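Long-range contact in calreticulin, putative,Calreticulin, putative (Trypanosoma cruzi, PDB 5HCF), which probably acts as a lectin-like chaperone, its globular domain being able to bind carbohydrate and peptide: residues A[124-135]-A[168-179]. Numbering follows the deposited sequence.
Sequences LHYNGENREWSK and AKGQLEEDWSLL
An offset stack between Trp-133 and Trp-176 anchors this contact, in which the edge hairpin of one beta sheet and the chain following it pack against the short helix 172-175 and the loop leaving it, at the end of an outer strand of the other sheet. The five-membered ring of Trp-133 lies over the six-membered ring of Trp-176, centroids 4.2 Å apart and planes at 20°. Leu-124 takes the opposite face of Trp-176 with its CD1, a CH-pi contact over the five-membered ring; the same methyl reaches Leu-172 CD2 at 3.8 Å. The indole of Trp-176 is thus clamped between a ring and a methyl, and its NE1 is held by the carbonyl of Ile-122. The contact joins the edge hairpin of one sheet to the end of strand 165-171 in the other, within the legume-lectin fold of the calreticulin globular domain. Where helix 172-175 ends, Asp-175 O accepts two bonds from Ser-134. The one from the backbone N (3.0 Å, 157°) runs nearly in line with the C=O bond; OG, set between its own N and carbonyl carbon (chi1 67°), comes from above the carbonyl plane, not on a lone pair, at 2.6 Å. Tyr-158 ties the two segments together through its OH, bonded to both Trp-133 NE1 and Asp-175 OD2. Nearer the type I' turn, Arg-131 CG touches Leu-178 CD2 at 3.5 Å. Beyond CG the chain bends at chi2, and NH1 bonds Ser-177 O at 2.9 Å, with the oxygen tilted out of the guanidinium plane. Farther along, the edge of the Tyr-126 ring meets Leu-178 O, CE2 lying 3.4 Å away, and the phenol OH continues to a hydrogen bond with Asp-198.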
ATOM      1  N   LEU A 124       8.914   1.605   6.300  1.00 33.37           N
ATOM      2  CA  LEU A 124       9.357   2.979   6.134  1.00 33.70           C
ATOM      3  C   LEU A 124      10.860   3.035   5.935  1.00 36.16           C
ATOM      4  O   LEU A 124      11.619   2.439   6.700  1.00 37.79           O
ATOM      5  CB  LEU A 124       8.963   3.822   7.346  1.00 34.64           C
ATOM      6  CG  LEU A 124       7.486   4.176   7.514  1.00 35.65           C
ATOM      7  CD1 LEU A 124       7.221   4.665   8.933  1.00 35.64           C
ATOM      8  CD2 LEU A 124       7.074   5.228   6.489  1.00 34.81           C
ATOM      9  N   HIS A 125      11.295   3.744   4.902  1.00 35.63           N
ATOM     10  CA  HIS A 125      12.712   3.974   4.729  1.00 33.89           C
ATOM     11  C   HIS A 125      13.102   5.155   5.598  1.00 34.89           C
ATOM     12  O   HIS A 125      12.627   6.270   5.398  1.00 37.17           O
ATOM     13  CB  HIS A 125      13.083   4.243   3.274  1.00 33.13           C
ATOM     14  CG  HIS A 125      14.550   4.435   3.072  1.00 37.33           C
ATOM     15  ND1 HIS A 125      15.397   3.402   2.723  1.00 38.74           N
ATOM     16  CD2 HIS A 125      15.337   5.528   3.215  1.00 39.59           C
ATOM     17  CE1 HIS A 125      16.632   3.854   2.642  1.00 40.45           C
ATOM     18  NE2 HIS A 125      16.625   5.145   2.934  1.00 42.15           N
ATOM     19  N   TYR A 126      13.941   4.892   6.591  1.00 34.49           N
ATOM     20  CA  TYR A 126      14.381   5.924   7.513  1.00 35.64           C
ATOM     21  C   TYR A 126      15.851   5.735   7.865  1.00 40.61           C
ATOM     22  O   TYR A 126      16.259   4.659   8.307  1.00 41.62           O
ATOM     23  CB  TYR A 126      13.525   5.916   8.782  1.00 32.64           C
ATOM     24  CG  TYR A 126      13.991   6.899   9.832  1.00 32.85           C
ATOM     25  CD1 TYR A 126      13.724   8.255   9.716  1.00 32.98           C
ATOM     26  CD2 TYR A 126      14.719   6.469  10.931  1.00 34.19           C
ATOM     27  CE1 TYR A 126      14.161   9.157  10.676  1.00 34.32           C
ATOM     28  CE2 TYR A 126      15.160   7.360  11.891  1.00 36.59           C
ATOM     29  CZ  TYR A 126      14.879   8.700  11.759  1.00 35.46           C
ATOM     30  OH  TYR A 126      15.316   9.575  12.723  1.00 36.91           O
ATOM     31  N   ASN A 127      16.642   6.781   7.650  1.00 42.62           N
ATOM     32  CA  ASN A 127      18.035   6.777   8.071  1.00 47.36           C
ATOM     33  C   ASN A 127      18.837   5.693   7.354  1.00 48.45           C
ATOM     34  O   ASN A 127      19.643   4.989   7.965  1.00 48.94           O
ATOM     35  CB  ASN A 127      18.111   6.590   9.587  1.00 50.97           C
ATOM     36  CG  ASN A 127      19.306   7.279  10.203  1.00 55.79           C
ATOM     37  OD1 ASN A 127      20.100   7.915   9.511  1.00 61.41           O
ATOM     38  ND2 ASN A 127      19.432   7.173  11.522  1.00 54.76           N
ATOM     39  N   GLY A 128      18.609   5.571   6.050  1.00 49.00           N
ATOM     40  CA  GLY A 128      19.351   4.641   5.218  1.00 50.85           C
ATOM     41  C   GLY A 128      18.967   3.170   5.275  1.00 51.80           C
ATOM     42  O   GLY A 128      19.652   2.335   4.687  1.00 54.67           O
ATOM     43  N   GLU A 129      17.892   2.838   5.981  1.00 48.90           N
ATOM     44  CA  GLU A 129      17.441   1.450   6.033  1.00 48.03           C
ATOM     45  C   GLU A 129      15.928   1.343   5.936  1.00 44.64           C
ATOM     46  O   GLU A 129      15.203   2.225   6.388  1.00 44.63           O
ATOM     47  CB  GLU A 129      17.898   0.755   7.316  1.00 51.43           C
ATOM     48  CG  GLU A 129      19.374   0.438   7.393  1.00 58.34           C
ATOM     49  CD  GLU A 129      19.705  -0.429   8.593  1.00 63.79           C
ATOM     50  OE1 GLU A 129      18.771  -0.762   9.358  1.00 64.49           O
ATOM     51  OE2 GLU A 129      20.892  -0.788   8.762  1.00 66.64           O
ATOM     52  N   ASN A 130      15.457   0.252   5.344  1.00 42.31           N
ATOM     53  CA  ASN A 130      14.034  -0.038   5.313  1.00 40.21           C
ATOM     54  C   ASN A 130      13.625  -0.638   6.653  1.00 41.13           C
ATOM     55  O   ASN A 130      14.169  -1.659   7.069  1.00 44.39           O
ATOM     56  CB  ASN A 130      13.705  -0.988   4.160  1.00 37.04           C
ATOM     57  CG  ASN A 130      13.985  -0.369   2.802  1.00 36.93           C
ATOM     58  OD1 ASN A 130      13.982   0.854   2.654  1.00 37.10           O
ATOM     59  ND2 ASN A 130      14.244  -1.212   1.806  1.00 36.55           N
ATOM     60  N   ARG A 131      12.674   0.000   7.328  1.00 38.59           N
ATOM     61  CA  ARG A 131      12.278  -0.412   8.674  1.00 37.57           C
ATOM     62  C   ARG A 131      10.941  -1.122   8.622  1.00 36.19           C
ATOM     63  O   ARG A 131       9.927  -0.518   8.275  1.00 35.85           O
ATOM     64  CB  ARG A 131      12.189   0.793   9.617  1.00 37.29           C
ATOM     65  CG  ARG A 131      13.374   1.738   9.545  1.00 39.89           C
ATOM     66  CD  ARG A 131      14.640   1.109  10.095  1.00 42.17           C
ATOM     67  NE  ARG A 131      15.809   1.928   9.789  1.00 45.22           N
ATOM     68  CZ  ARG A 131      16.785   2.196  10.652  1.00 47.53           C
ATOM     69  NH1 ARG A 131      16.731   1.719  11.888  1.00 48.78           N
ATOM     70  NH2 ARG A 131      17.811   2.951  10.283  1.00 48.48           N
ATOM     71  N   GLU A 132      10.941  -2.410   8.945  1.00 35.93           N
ATOM     72  CA  GLU A 132       9.704  -3.182   8.953  1.00 37.03           C
ATOM     73  C   GLU A 132       8.853  -2.887  10.191  1.00 34.28           C
ATOM     74  O   GLU A 132       9.355  -2.827  11.312  1.00 33.05           O
ATOM     75  CB  GLU A 132      10.009  -4.681   8.865  1.00 41.16           C
ATOM     76  CG  GLU A 132      10.650  -5.103   7.549  1.00 44.46           C
ATOM     77  CD  GLU A 132      10.824  -6.605   7.439  1.00 48.96           C
ATOM     78  OE1 GLU A 132      10.606  -7.149   6.334  1.00 50.16           O
ATOM     79  OE2 GLU A 132      11.183  -7.240   8.454  1.00 52.11           O
ATOM     80  N   TRP A 133       7.558  -2.704   9.962  1.00 29.82           N
ATOM     81  CA  TRP A 133       6.578  -2.500  11.020  1.00 32.61           C
ATOM     82  C   TRP A 133       6.625  -3.635  12.049  1.00 34.29           C
ATOM     83  O   TRP A 133       6.562  -4.812  11.689  1.00 32.94           O
ATOM     84  CB  TRP A 133       5.184  -2.395  10.398  1.00 30.44           C
ATOM     85  CG  TRP A 133       4.083  -1.955  11.310  1.00 28.93           C
ATOM     86  CD1 TRP A 133       4.196  -1.196  12.438  1.00 30.05           C
ATOM     87  CD2 TRP A 133       2.684  -2.227  11.148  1.00 27.03           C
ATOM     88  NE1 TRP A 133       2.955  -0.985  12.993  1.00 28.04           N
ATOM     89  CE2 TRP A 133       2.011  -1.605  12.218  1.00 26.83           C
ATOM     90  CE3 TRP A 133       1.938  -2.938  10.201  1.00 26.56           C
ATOM     91  CZ2 TRP A 133       0.627  -1.673  12.369  1.00 26.66           C
ATOM     92  CZ3 TRP A 133       0.565  -3.005  10.352  1.00 27.03           C
ATOM     93  CH2 TRP A 133      -0.076  -2.376  11.428  1.00 28.19           C
ATOM     94  N   SER A 134       6.746  -3.281  13.325  1.00 34.83           N
ATOM     95  CA  SER A 134       6.865  -4.281  14.381  1.00 34.15           C
ATOM     96  C   SER A 134       5.583  -5.098  14.580  1.00 33.28           C
ATOM     97  O   SER A 134       5.645  -6.231  15.043  1.00 32.57           O
ATOM     98  CB  SER A 134       7.257  -3.623  15.706  1.00 34.37           C
ATOM     99  OG  SER A 134       6.222  -2.788  16.192  1.00 35.28           O
ATOM    100  N   LYS A 135       4.430  -4.527  14.245  1.00 35.07           N
ATOM    101  CA  LYS A 135       3.161  -5.227  14.432  1.00 38.21           C
ATOM    102  C   LYS A 135       2.814  -6.079  13.220  1.00 40.20           C
ATOM    103  O   LYS A 135       3.047  -5.672  12.080  1.00 41.47           O
ATOM    104  CB  LYS A 135       2.031  -4.232  14.715  1.00 40.50           C
ATOM    105  CG  LYS A 135       2.234  -3.433  15.991  1.00 45.61           C
ATOM    106  CD  LYS A 135       0.941  -2.824  16.498  1.00 50.10           C
ATOM    107  CE  LYS A 135       1.111  -2.341  17.931  1.00 56.11           C
ATOM    108  NZ  LYS A 135      -0.037  -1.519  18.398  1.00 59.10           N
ATOM    109  N   ALA A 168      -5.009  -0.716  13.488  1.00 44.55           N
ATOM    110  CA  ALA A 168      -3.816  -0.459  14.289  1.00 42.57           C
ATOM    111  C   ALA A 168      -3.588   1.034  14.478  1.00 41.61           C
ATOM    112  O   ALA A 168      -3.856   1.839  13.586  1.00 39.70           O
ATOM    113  CB  ALA A 168      -2.598  -1.105  13.653  1.00 42.33           C
ATOM    114  N   LYS A 169      -3.056   1.388  15.642  1.00 43.78           N
ATOM    115  CA  LYS A 169      -2.948   2.781  16.049  1.00 44.57           C
ATOM    116  C   LYS A 169      -1.820   2.898  17.060  1.00 41.89           C
ATOM    117  O   LYS A 169      -1.736   2.091  17.983  1.00 40.97           O
ATOM    118  CB  LYS A 169      -4.280   3.257  16.640  1.00 48.00           C
ATOM    119  CG  LYS A 169      -4.424   4.751  16.867  1.00 50.92           C
ATOM    120  CD  LYS A 169      -5.884   5.072  17.197  1.00 55.02           C
ATOM    121  CE  LYS A 169      -6.248   6.525  16.913  1.00 57.50           C
ATOM    122  NZ  LYS A 169      -5.468   7.492  17.730  1.00 59.36           N
ATOM    123  N   GLY A 170      -0.944   3.884  16.883  1.00 41.45           N
ATOM    124  CA  GLY A 170       0.159   4.072  17.809  1.00 40.63           C
ATOM    125  C   GLY A 170       1.182   5.118  17.415  1.00 40.71           C
ATOM    126  O   GLY A 170       0.881   6.053  16.675  1.00 42.05           O
ATOM    127  N   GLN A 171       2.403   4.956  17.913  1.00 40.02           N
ATOM    128  CA  GLN A 171       3.460   5.934  17.689  1.00 38.92           C
ATOM    129  C   GLN A 171       4.552   5.345  16.802  1.00 37.90           C
ATOM    130  O   GLN A 171       4.972   4.205  17.012  1.00 38.51           O
ATOM    131  CB  GLN A 171       4.063   6.383  19.025  1.00 39.82           C
ATOM    132  CG  GLN A 171       3.057   6.827  20.089  1.00 43.64           C
ATOM    133  CD  GLN A 171       1.994   7.776  19.573  1.00 47.30           C
ATOM    134  OE1 GLN A 171       2.300   8.802  18.965  1.00 49.83           O
ATOM    135  NE2 GLN A 171       0.733   7.447  19.832  1.00 48.10           N
ATOM    136  N   LEU A 172       5.019   6.120  15.824  1.00 37.72           N
ATOM    137  CA  LEU A 172       6.076   5.666  14.915  1.00 37.42           C
ATOM    138  C   LEU A 172       7.326   5.224  15.661  1.00 37.91           C
ATOM    139  O   LEU A 172       7.930   4.203  15.337  1.00 38.76           O
ATOM    140  CB  LEU A 172       6.452   6.770  13.928  1.00 36.62           C
ATOM    141  CG  LEU A 172       5.437   7.143  12.854  1.00 37.90           C
ATOM    142  CD1 LEU A 172       5.924   8.368  12.099  1.00 39.47           C
ATOM    143  CD2 LEU A 172       5.226   5.979  11.902  1.00 36.11           C
ATOM    144  N   GLU A 173       7.698   6.003  16.668  1.00 38.30           N
ATOM    145  CA  GLU A 173       8.900   5.749  17.451  1.00 39.47           C
ATOM    146  C   GLU A 173       8.818   4.429  18.220  1.00 38.55           C
ATOM    147  O   GLU A 173       9.833   3.766  18.446  1.00 37.53           O
ATOM    148  CB  GLU A 173       9.139   6.913  18.418  1.00 41.03           C
ATOM    149  CG  GLU A 173      10.445   6.846  19.176  1.00 43.58           C
ATOM    150  CD  GLU A 173      10.628   8.031  20.102  1.00 47.79           C
ATOM    151  OE1 GLU A 173      11.281   7.870  21.156  1.00 49.72           O
ATOM    152  OE2 GLU A 173      10.111   9.121  19.779  1.00 49.17           O
ATOM    153  N   GLU A 174       7.606   4.057  18.618  1.00 38.38           N
ATOM    154  CA  GLU A 174       7.392   2.867  19.433  1.00 40.03           C
ATOM    155  C   GLU A 174       7.122   1.595  18.613  1.00 41.86           C
ATOM    156  O   GLU A 174       7.538   0.505  19.001  1.00 44.75           O
ATOM    157  CB  GLU A 174       6.241   3.126  20.411  1.00 41.98           C
ATOM    158  CG  GLU A 174       6.502   4.293  21.382  1.00 42.72           C
ATOM    159  CD  GLU A 174       5.324   4.582  22.306  1.00 44.43           C
ATOM    160  OE1 GLU A 174       4.184   4.195  21.974  1.00 48.95           O
ATOM    161  OE2 GLU A 174       5.533   5.197  23.368  1.00 42.71           O
ATOM    162  N   ASP A 175       6.436   1.727  17.480  1.00 40.05           N
ATOM    163  CA  ASP A 175       6.048   0.549  16.695  1.00 38.46           C
ATOM    164  C   ASP A 175       6.985   0.241  15.523  1.00 37.95           C
ATOM    165  O   ASP A 175       6.744  -0.704  14.768  1.00 38.80           O
ATOM    166  CB  ASP A 175       4.621   0.709  16.171  1.00 36.38           C
ATOM    167  CG  ASP A 175       3.614   0.900  17.281  1.00 36.16           C
ATOM    168  OD1 ASP A 175       3.969   0.669  18.452  1.00 36.16           O
ATOM    169  OD2 ASP A 175       2.467   1.284  16.987  1.00 38.87           O
ATOM    170  N   TRP A 176       8.031   1.053  15.362  1.00 33.94           N
ATOM    171  CA  TRP A 176       9.142   0.745  14.463  1.00 30.62           C
ATOM    172  C   TRP A 176      10.448   0.878  15.238  1.00 31.83           C
ATOM    173  O   TRP A 176      10.473   1.493  16.299  1.00 34.28           O
ATOM    174  CB  TRP A 176       9.170   1.684  13.253  1.00 28.35           C
ATOM    175  CG  TRP A 176       8.174   1.389  12.182  1.00 25.27           C
ATOM    176  CD1 TRP A 176       8.411   0.743  11.004  1.00 25.25           C
ATOM    177  CD2 TRP A 176       6.789   1.755  12.167  1.00 24.91           C
ATOM    178  NE1 TRP A 176       7.257   0.670  10.264  1.00 24.79           N
ATOM    179  CE2 TRP A 176       6.246   1.284  10.956  1.00 25.99           C
ATOM    180  CE3 TRP A 176       5.953   2.426  13.063  1.00 26.07           C
ATOM    181  CZ2 TRP A 176       4.907   1.464  10.617  1.00 26.77           C
ATOM    182  CZ3 TRP A 176       4.620   2.605  12.722  1.00 26.39           C
ATOM    183  CH2 TRP A 176       4.113   2.125  11.512  1.00 25.86           C
ATOM    184  N   SER A 177      11.530   0.323  14.701  1.00 32.12           N
ATOM    185  CA  SER A 177      12.861   0.565  15.258  1.00 33.22           C
ATOM    186  C   SER A 177      13.548   1.675  14.472  1.00 33.05           C
ATOM    187  O   SER A 177      14.337   1.413  13.563  1.00 31.60           O
ATOM    188  CB  SER A 177      13.717  -0.703  15.246  1.00 34.10           C
ATOM    189  OG  SER A 177      13.080  -1.752  15.951  1.00 37.10           O
ATOM    190  N   LEU A 178      13.226   2.916  14.820  1.00 34.20           N
ATOM    191  CA  LEU A 178      13.746   4.074  14.108  1.00 33.42           C
ATOM    192  C   LEU A 178      14.873   4.744  14.866  1.00 34.64           C
ATOM    193  O   LEU A 178      15.901   5.085  14.283  1.00 37.52           O
ATOM    194  CB  LEU A 178      12.632   5.087  13.840  1.00 30.70           C
ATOM    195  CG  LEU A 178      11.429   4.536  13.078  1.00 29.85           C
ATOM    196  CD1 LEU A 178      10.332   5.587  12.919  1.00 28.66           C
ATOM    197  CD2 LEU A 178      11.882   4.004  11.724  1.00 28.52           C
ATOM    198  N   LEU A 179      14.684   4.923  16.169  1.00 33.20           N
ATOM    199  CA  LEU A 179      15.637   5.686  16.967  1.00 31.22           C
ATOM    200  C   LEU A 179      16.417   4.807  17.938  1.00 34.59           C
ATOM    201  O   LEU A 179      16.098   3.627  18.125  1.00 36.68           O
ATOM    202  CB  LEU A 179      14.906   6.793  17.726  1.00 26.77           C
ATOM    203  CG  LEU A 179      14.149   7.804  16.860  1.00 25.23           C
ATOM    204  CD1 LEU A 179      13.409   8.802  17.724  1.00 26.28           C
ATOM    205  CD2 LEU A 179      15.092   8.526  15.900  1.00 24.66           C
TER